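Long-range contacts in large component of pyocin AP41 (Pseudomonas aeruginosa, PDB 4UHQ), which carries, in the part present here, the nuclease domain of a Pseudomonas bacteriocin, which probably kills related bacteria by cutting their DNA as a metal-dependent HNH endonuclease: residues 94-99 and 112-117; 31-36 and 53-58. All coordinates share one frame; numbering follows the deposited sequence.

Contact 1. Residues 94-99 and 112-117. With NI (nickel (II) ion), chain E.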
ATOM      1  N   PHE A  94       6.859  -0.526   4.310  1.00 18.01           N
ATOM      2  CA  PHE A  94       6.061  -0.100   3.169  1.00 18.05           C
ATOM      3  C   PHE A  94       4.721   0.468   3.643  1.00 19.19           C
ATOM      4  O   PHE A  94       4.081  -0.048   4.570  1.00 18.98           O
ATOM      5  CB  PHE A  94       5.861  -1.290   2.205  1.00 19.17           C
ATOM      6  CG  PHE A  94       7.101  -1.657   1.452  1.00 17.66           C
ATOM      7  CD1 PHE A  94       7.402  -1.040   0.277  1.00 21.26           C
ATOM      8  CD2 PHE A  94       7.908  -2.692   1.903  1.00 19.08           C
ATOM      9  CE1 PHE A  94       8.553  -1.380  -0.443  1.00 21.71           C
ATOM     10  CE2 PHE A  94       9.050  -3.032   1.192  1.00 19.34           C
ATOM     11  CZ  PHE A  94       9.350  -2.409   0.029  1.00 21.24           C
ATOM     12  N   GLU A  95       4.330   1.556   3.001  1.00 17.42           N
ATOM     13  CA  GLU A  95       3.136   2.310   3.361  1.00 17.25           C
ATOM     14  C   GLU A  95       2.115   2.295   2.258  1.00 16.55           C
ATOM     15  O   GLU A  95       2.475   2.233   1.092  1.00 16.54           O
ATOM     16  CB  GLU A  95       3.533   3.793   3.682  1.00 18.51           C
ATOM     17  CG  GLU A  95       4.353   3.818   4.996  1.00 19.20           C
ATOM     18  CD  GLU A  95       4.866   5.161   5.400  1.00 24.83           C
ATOM     19  OE1 GLU A  95       4.715   6.117   4.606  1.00 23.29           O
ATOM     20  OE2 GLU A  95       5.454   5.246   6.509  1.00 27.48           O
ATOM     21  N   ILE A  96       0.837   2.364   2.632  1.00 16.48           N
ATOM     22  CA  ILE A  96      -0.245   2.499   1.675  1.00 16.40           C
ATOM     23  C   ILE A  96      -0.593   3.987   1.593  1.00 18.25           C
ATOM     24  O   ILE A  96      -0.991   4.582   2.607  1.00 22.11           O
ATOM     25  CB  ILE A  96      -1.453   1.685   2.128  1.00 17.45           C
ATOM     26  CG1 ILE A  96      -1.085   0.222   2.334  1.00 19.94           C
ATOM     27  CG2 ILE A  96      -2.567   1.818   1.050  1.00 21.70           C
ATOM     28  CD1 ILE A  96      -2.200  -0.557   3.053  1.00 23.66           C
ATOM     29  N   HIS A  97      -0.326   4.603   0.449  1.00 15.90           N
ATOM     30  CA  HIS A  97      -0.598   6.036   0.269  1.00 16.39           C
ATOM     31  C   HIS A  97      -1.863   6.240  -0.554  1.00 17.17           C
ATOM     32  O   HIS A  97      -2.146   5.521  -1.524  1.00 16.88           O
ATOM     33  CB  HIS A  97       0.636   6.684  -0.400  1.00 17.16           C
ATOM     34  CG  HIS A  97       0.392   7.981  -1.137  1.00 16.86           C
ATOM     35  ND1 HIS A  97       0.159   9.209  -0.519  1.00 17.68           N
ATOM     36  CD2 HIS A  97       0.465   8.245  -2.468  1.00 17.21           C
ATOM     37  CE1 HIS A  97       0.058  10.148  -1.444  1.00 18.13           C
ATOM     38  NE2 HIS A  97       0.234   9.588  -2.637  1.00 17.73           N
ATOM     39  N   HIS A  98      -2.649   7.220  -0.124  1.00 16.32           N
ATOM     40  CA  HIS A  98      -3.832   7.630  -0.861  1.00 17.26           C
ATOM     41  C   HIS A  98      -3.422   8.625  -1.941  1.00 16.82           C
ATOM     42  O   HIS A  98      -2.950   9.720  -1.662  1.00 17.77           O
ATOM     43  CB  HIS A  98      -4.861   8.248   0.114  1.00 18.06           C
ATOM     44  CG  HIS A  98      -5.475   7.215   1.011  1.00 16.71           C
ATOM     45  ND1 HIS A  98      -4.915   6.826   2.215  1.00 19.71           N
ATOM     46  CD2 HIS A  98      -6.605   6.484   0.851  1.00 18.74           C
ATOM     47  CE1 HIS A  98      -5.670   5.860   2.743  1.00 20.61           C
ATOM     48  NE2 HIS A  98      -6.698   5.635   1.933  1.00 17.68           N
ATOM     49  N   VAL A  99      -3.583   8.209  -3.195  1.00 16.89           N
ATOM     50  CA  VAL A  99      -3.081   8.932  -4.360  1.00 18.86           C
ATOM     51  C   VAL A  99      -3.659  10.340  -4.419  1.00 18.35           C
ATOM     52  O   VAL A  99      -2.918  11.310  -4.600  1.00 20.18           O
ATOM     53  CB  VAL A  99      -3.417   8.161  -5.641  1.00 17.69           C
ATOM     54  CG1 VAL A  99      -2.999   8.926  -6.866  1.00 20.67           C
ATOM     55  CG2 VAL A  99      -2.670   6.814  -5.656  1.00 19.81           C
ATOM     56  N   ASP A 112      -8.476   1.698  -5.922  1.00 21.46           N
ATOM     57  CA  ASP A 112      -7.896   2.419  -7.049  1.00 22.87           C
ATOM     58  C   ASP A 112      -7.329   3.805  -6.664  1.00 24.75           C
ATOM     59  O   ASP A 112      -6.619   4.424  -7.468  1.00 28.19           O
ATOM     60  CB  ASP A 112      -8.941   2.535  -8.180  1.00 22.65           C
ATOM     61  CG  ASP A 112      -9.292   1.176  -8.748  1.00 26.93           C
ATOM     62  OD1 ASP A 112      -8.351   0.380  -8.891  1.00 27.05           O
ATOM     63  OD2 ASP A 112     -10.481   0.911  -8.996  1.00 30.66           O
ATOM     64  N   ASN A 113      -7.571   4.233  -5.430  1.00 18.28           N
ATOM     65  CA  ASN A 113      -6.921   5.397  -4.861  1.00 18.82           C
ATOM     66  C   ASN A 113      -5.733   5.046  -3.988  1.00 19.22           C
ATOM     67  O   ASN A 113      -5.242   5.884  -3.224  1.00 17.78           O
ATOM     68  CB  ASN A 113      -7.914   6.195  -4.012  1.00 18.39           C
ATOM     69  CG  ASN A 113      -7.406   7.592  -3.714  1.00 19.26           C
ATOM     70  OD1 ASN A 113      -6.785   8.210  -4.566  1.00 20.15           O
ATOM     71  ND2 ASN A 113      -7.653   8.079  -2.508  1.00 18.53           N
ATOM     72  N   LEU A 114      -5.252   3.813  -4.094  1.00 17.11           N
ATOM     73  CA  LEU A 114      -4.111   3.393  -3.229  1.00 18.09           C
ATOM     74  C   LEU A 114      -2.890   3.028  -4.058  1.00 17.25           C
ATOM     75  O   LEU A 114      -3.030   2.438  -5.149  1.00 18.28           O
ATOM     76  CB  LEU A 114      -4.460   2.160  -2.385  1.00 16.35           C
ATOM     77  CG  LEU A 114      -5.723   2.323  -1.583  1.00 18.08           C
ATOM     78  CD1 LEU A 114      -5.994   1.043  -0.794  1.00 20.35           C
ATOM     79  CD2 LEU A 114      -5.678   3.525  -0.647  1.00 20.20           C
ATOM     80  N   VAL A 115      -1.722   3.379  -3.533  1.00 17.06           N
ATOM     81  CA  VAL A 115      -0.469   2.798  -4.042  1.00 17.91           C
ATOM     82  C   VAL A 115       0.360   2.346  -2.869  1.00 17.84           C
ATOM     83  O   VAL A 115       0.125   2.757  -1.715  1.00 17.18           O
ATOM     84  CB  VAL A 115       0.347   3.794  -4.893  1.00 17.50           C
ATOM     85  CG1 VAL A 115      -0.355   4.088  -6.210  1.00 18.66           C
ATOM     86  CG2 VAL A 115       0.611   5.119  -4.084  1.00 18.00           C
ATOM     87  N   ILE A 116       1.356   1.488  -3.133  1.00 16.22           N
ATOM     88  CA  ILE A 116       2.356   1.193  -2.108  1.00 16.20           C
ATOM     89  C   ILE A 116       3.609   1.992  -2.404  1.00 17.81           C
ATOM     90  O   ILE A 116       4.014   2.111  -3.567  1.00 16.76           O
ATOM     91  CB  ILE A 116       2.741  -0.302  -2.039  1.00 16.55           C
ATOM     92  CG1 ILE A 116       1.506  -1.187  -1.859  1.00 18.26           C
ATOM     93  CG2 ILE A 116       3.727  -0.541  -0.890  1.00 16.97           C
ATOM     94  CD1 ILE A 116       0.592  -0.808  -0.659  1.00 18.46           C
ATOM     95  N   VAL A 117       4.150   2.616  -1.352  1.00 16.66           N
ATOM     96  CA  VAL A 117       5.337   3.464  -1.414  1.00 16.97           C
ATOM     97  C   VAL A 117       6.223   3.166  -0.228  1.00 18.39           C
ATOM     98  O   VAL A 117       5.776   2.666   0.820  1.00 18.83           O
ATOM     99  CB  VAL A 117       4.979   4.964  -1.403  1.00 17.58           C
ATOM    100  CG1 VAL A 117       4.461   5.400  -2.772  1.00 19.37           C
ATOM    101  CG2 VAL A 117       3.924   5.233  -0.290  1.00 19.26           C
TER
HETATM  102 NI    NI E1778      -0.136   9.859   1.443  1.00 18.20          NI
HETATM  103  O   HOH W   1      -1.917  10.776   0.642  1.00 17.49           O
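The antiparallel hairpin of the beta-beta-alpha-metal (HNH, His-Me finger) motif brings residues 94-99 against 112-117, with helix 119-132 as the alpha part and nickel held on the face that carries His97 and Val115. The register is regular: Glu95 N donates a hydrogen bond to Val117 O at 2.8 Å, and His97 N to Val115 O at 2.9 Å, each pair being closed by the return bond. Val99 N continues the ladder to Asn113 O.

On the metal face, CG of His97 is anti to the backbone N (chi1 158°), which lays the ring alongside Val115: the CD2 edge meets Val115 CG2 in the ring plane at 3.5 Å, while ND1 binds nickel at 2.1 Å. Val117 CG2 packs against His97 CB. His122 and His126 of helix 119-132 also bind the nickel, as does a water at 2.2 Å.

The other face carries Ile96, His98, Leu114 and Ile116, backed in part by helix 45-57. Leu114 CD2 lies over the His98 ring, 3.8 Å from its centroid, a CH-pi contact; Asn113 ND2 comes to the ring's edge. Both ring nitrogens of His98 have partners: NE2 the carbonyl of Leu108, ND1 a citrate probably left from crystallisation.

Glu95 OE1 is hydrogen-bonded to ND1 of His122, which probably helps to orient this ligand and may make its NE2 a somewhat stronger donor. Strand pairing fixes the backbone of His97 and the helix supplies the other two histidines, so the site depends on how hairpin and helix pack together.

Contact 2. Residues 31-36 and 53-58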
ATOM      1  N   SER A  31      -4.538  -6.630  -8.970  1.00 22.15           N
ATOM      2  CA  SER A  31      -5.939  -6.911  -8.991  1.00 22.75           C
ATOM      3  C   SER A  31      -6.316  -8.121  -8.133  1.00 24.86           C
ATOM      4  O   SER A  31      -7.415  -8.154  -7.555  1.00 25.96           O
ATOM      5  CB  SER A  31      -6.418  -7.108 -10.446  1.00 28.81           C
ATOM      6  OG  SER A  31      -5.806  -8.262 -11.059  1.00 29.32           O
ATOM      7  N   GLN A  32      -5.433  -9.112  -8.002  1.00 24.12           N
ATOM      8  CA  GLN A  32      -5.849 -10.279  -7.233  1.00 26.46           C
ATOM      9  C   GLN A  32      -5.880  -9.998  -5.738  1.00 24.40           C
ATOM     10  O   GLN A  32      -6.503 -10.736  -4.976  1.00 30.33           O
ATOM     11  CB  GLN A  32      -4.952 -11.500  -7.527  1.00 26.96           C
ATOM     12  CG  GLN A  32      -3.524 -11.381  -7.012  1.00 28.01           C
ATOM     13  CD  GLN A  32      -2.567 -10.646  -7.955  1.00 29.27           C
ATOM     14  OE1 GLN A  32      -3.007  -9.906  -8.873  1.00 28.59           O
ATOM     15  NE2 GLN A  32      -1.244 -10.857  -7.749  1.00 28.66           N
ATOM     16  N   ILE A  33      -5.181  -8.939  -5.317  1.00 22.92           N
ATOM     17  CA  ILE A  33      -5.239  -8.488  -3.928  1.00 21.24           C
ATOM     18  C   ILE A  33      -6.529  -7.677  -3.778  1.00 21.18           C
ATOM     19  O   ILE A  33      -7.294  -7.895  -2.836  1.00 23.25           O
ATOM     20  CB  ILE A  33      -4.027  -7.596  -3.582  1.00 21.78           C
ATOM     21  CG1 ILE A  33      -2.710  -8.390  -3.726  1.00 24.41           C
ATOM     22  CG2 ILE A  33      -4.157  -7.046  -2.157  1.00 22.90           C
ATOM     23  CD1 ILE A  33      -2.728  -9.654  -2.976  1.00 27.41           C
ATOM     24  N   ALA A  34      -6.789  -6.791  -4.737  1.00 21.41           N
ATOM     25  CA  ALA A  34      -8.064  -6.038  -4.692  1.00 22.90           C
ATOM     26  C   ALA A  34      -9.262  -6.988  -4.622  1.00 25.85           C
ATOM     27  O   ALA A  34     -10.235  -6.712  -3.921  1.00 25.82           O
ATOM     28  CB  ALA A  34      -8.195  -5.123  -5.899  1.00 23.51           C
ATOM     29  N   ASP A  35      -9.196  -8.107  -5.348  1.00 25.16           N
ATOM     30  CA  ASP A  35     -10.327  -9.031  -5.378  1.00 27.31           C
ATOM     31  C   ASP A  35     -10.653  -9.613  -4.005  1.00 24.88           C
ATOM     32  O   ASP A  35     -11.795 -10.027  -3.773  1.00 31.31           O
ATOM     33  CB  ASP A  35     -10.052 -10.196  -6.343  1.00 30.35           C
ATOM     34  CG  ASP A  35     -10.049  -9.780  -7.831  1.00 34.55           C
ATOM     35  OD1 ASP A  35     -10.627  -8.731  -8.180  1.00 39.81           O
ATOM     36  OD2 ASP A  35      -9.426 -10.534  -8.619  1.00 40.95           O
ATOM     37  N   GLN A  36      -9.643  -9.691  -3.108  1.00 25.27           N
ATOM     38  CA  GLN A  36      -9.860 -10.245  -1.782  1.00 25.94           C
ATOM     39  C   GLN A  36     -10.422  -9.223  -0.792  1.00 24.73           C
ATOM     40  O   GLN A  36     -10.802  -9.604   0.313  1.00 29.27           O
ATOM     41  CB  GLN A  36      -8.555 -10.764  -1.176  1.00 25.29           C
ATOM     42  CG  GLN A  36      -7.894 -11.861  -1.891  1.00 28.26           C
ATOM     43  CD  GLN A  36      -6.575 -12.179  -1.219  1.00 32.45           C
ATOM     44  OE1 GLN A  36      -6.519 -12.728  -0.099  1.00 36.81           O
ATOM     45  NE2 GLN A  36      -5.484 -11.839  -1.909  1.00 35.13           N
ATOM     46  N   TRP A  53      -2.523  -6.639   4.134  1.00 16.56           N
ATOM     47  CA  TRP A  53      -1.262  -7.379   4.117  1.00 16.16           C
ATOM     48  C   TRP A  53      -1.536  -8.866   4.283  1.00 18.57           C
ATOM     49  O   TRP A  53      -0.787  -9.694   3.751  1.00 19.31           O
ATOM     50  CB  TRP A  53      -0.301  -6.875   5.171  1.00 18.26           C
ATOM     51  CG  TRP A  53       0.217  -5.502   4.775  1.00 18.18           C
ATOM     52  CD1 TRP A  53      -0.059  -4.331   5.400  1.00 18.66           C
ATOM     53  CD2 TRP A  53       1.036  -5.195   3.634  1.00 18.15           C
ATOM     54  NE1 TRP A  53       0.574  -3.294   4.732  1.00 19.03           N
ATOM     55  CE2 TRP A  53       1.222  -3.785   3.638  1.00 19.05           C
ATOM     56  CE3 TRP A  53       1.589  -5.956   2.586  1.00 17.82           C
ATOM     57  CZ2 TRP A  53       1.985  -3.122   2.682  1.00 18.84           C
ATOM     58  CZ3 TRP A  53       2.372  -5.280   1.640  1.00 19.22           C
ATOM     59  CH2 TRP A  53       2.541  -3.874   1.687  1.00 18.79           C
ATOM     60  N   MET A  54      -2.609  -9.248   4.998  1.00 20.46           N
ATOM     61  CA  MET A  54      -2.967 -10.692   5.024  1.00 21.50           C
ATOM     62  C   MET A  54      -3.340 -11.192   3.623  1.00 21.17           C
ATOM     63  O   MET A  54      -2.991 -12.328   3.264  1.00 22.49           O
ATOM     64  CB  MET A  54      -4.110 -10.925   5.989  1.00 25.25           C
ATOM     65  CG  MET A  54      -3.755 -10.456   7.363  1.00 36.62           C
ATOM     66  SD  MET A  54      -4.313 -11.697   8.497  1.00 54.30           S
ATOM     67  CE  MET A  54      -3.658 -13.172   7.624  1.00 35.94           C
ATOM     68  N   ALA A  55      -4.023 -10.369   2.825  1.00 21.08           N
ATOM     69  CA  ALA A  55      -4.325 -10.765   1.446  1.00 22.57           C
ATOM     70  C   ALA A  55      -3.047 -10.964   0.643  1.00 21.43           C
ATOM     71  O   ALA A  55      -2.935 -11.933  -0.121  1.00 24.11           O
ATOM     72  CB  ALA A  55      -5.215  -9.713   0.760  1.00 23.00           C
ATOM     73  N   VAL A  56      -2.084 -10.069   0.820  1.00 19.92           N
ATOM     74  CA  VAL A  56      -0.770 -10.252   0.184  1.00 17.32           C
ATOM     75  C   VAL A  56      -0.187 -11.596   0.576  1.00 21.37           C
ATOM     76  O   VAL A  56       0.370 -12.334  -0.243  1.00 23.25           O
ATOM     77  CB  VAL A  56       0.164  -9.100   0.563  1.00 17.80           C
ATOM     78  CG1 VAL A  56       1.629  -9.351   0.155  1.00 20.51           C
ATOM     79  CG2 VAL A  56      -0.355  -7.792  -0.092  1.00 20.27           C
ATOM     80  N   SER A  57      -0.261 -11.914   1.856  1.00 19.98           N
ATOM     81  CA  SER A  57       0.346 -13.161   2.358  1.00 21.68           C
ATOM     82  C   SER A  57      -0.250 -14.419   1.740  1.00 24.01           C
ATOM     83  O   SER A  57       0.420 -15.473   1.720  1.00 28.16           O
ATOM     84  CB  SER A  57       0.224 -13.192   3.900  1.00 24.08           C
ATOM     85  OG  SER A  57      -1.052 -13.719   4.328  1.00 26.28           O
ATOM     86  N   LYS A  58      -1.491 -14.328   1.254  1.00 23.56           N
ATOM     87  CA  LYS A  58      -2.166 -15.479   0.693  1.00 27.26           C
ATOM     88  C   LYS A  58      -1.987 -15.573  -0.812  1.00 26.70           C
ATOM     89  O   LYS A  58      -2.502 -16.517  -1.420  1.00 28.53           O
ATOM     90  CB  LYS A  58      -3.653 -15.426   1.048  1.00 31.17           C
ATOM     91  CG  LYS A  58      -3.923 -15.627   2.526  1.00 38.96           C
ATOM     92  CD  LYS A  58      -5.347 -15.225   2.898  1.00 39.63           C
ATOM     93  CE  LYS A  58      -5.598 -15.412   4.391  1.00 47.60           C
ATOM     94  NZ  LYS A  58      -6.990 -14.998   4.757  1.00 52.19           N
TER
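Gln36 lays its amide across Ala55 while Ile33 reaches past the same residue toward Val56, joining helix 31-37 to the C-terminal end of helix 45-57 in the colicin/pyocin DNase fold. The short helical segments cross at 122° with axes 9.2 Å apart at closest approach, and the small methyl of Ala55 points at helix 31-37. Their nearest CA atoms, those of Ile33 and Ala55, are 5.9 Å apart.

The Gln36 chain is extended beyond CG (chi2 176°), which carries its terminal amide out to the second helix, and the turn about chi3 (71°) sets the amide's face against Ala55 CB. OE1, NE2 and CD of Gln36 all lie 3.4 Å from that methyl, as expected for a flat group resting on it. The aliphatic part of Lys58 passes more loosely, its CD 4.1 Å from OE1 of Gln36.

Ile33 approaches by both its branches, CG2 and the CG1-CD1 arm. CG2 meets the methyl of Ala55, and CD1 extends to the backbone of Val56, 3.8 Å from its CA, with Val56 CG2 slightly farther. Val56 also touches Ala62 of helix 60-63, and Gln32 NE2 is hydrogen-bonded to Asp59, so the chain following helix 45-57 is tied back to helix 31-37.

One amide nitrogen links the two helices: Gln36 NE2 bonds weakly to Gln32 O in its own helix and donates to Ala55 O at 3.1 Å. The acceptor lies near the Gln36 amide plane, but NE2 stands well above the carbonyl plane, off the lone pairs. That carbonyl also accepts from Lys58 N, and the two donors reach the oxygen from opposite faces of its plane.

Both contacts lie within the single DNase domain, their centres about 14 Å apart, and follow in series: 31-36 with 53-58 closes before 94-99 with 112-117 opens. Helix 45-57 connects them. Its end forms half of contact 2, while Trp45, Phe48 and Phe52 earlier in the helix pack on the hairpin face that turns away from the nickel. Trp53, which makes no contact with 31-36, meets the hairpin by packing alone, its NE1 lying 4.2 Å from CD1 of Ile96 and its CZ2 4.3 Å from CD1 of Ile116. Helix 45-57 is thus packed on one side of the hairpin and helix 119-132 on the metal side, placing contact 2 away from the metal site.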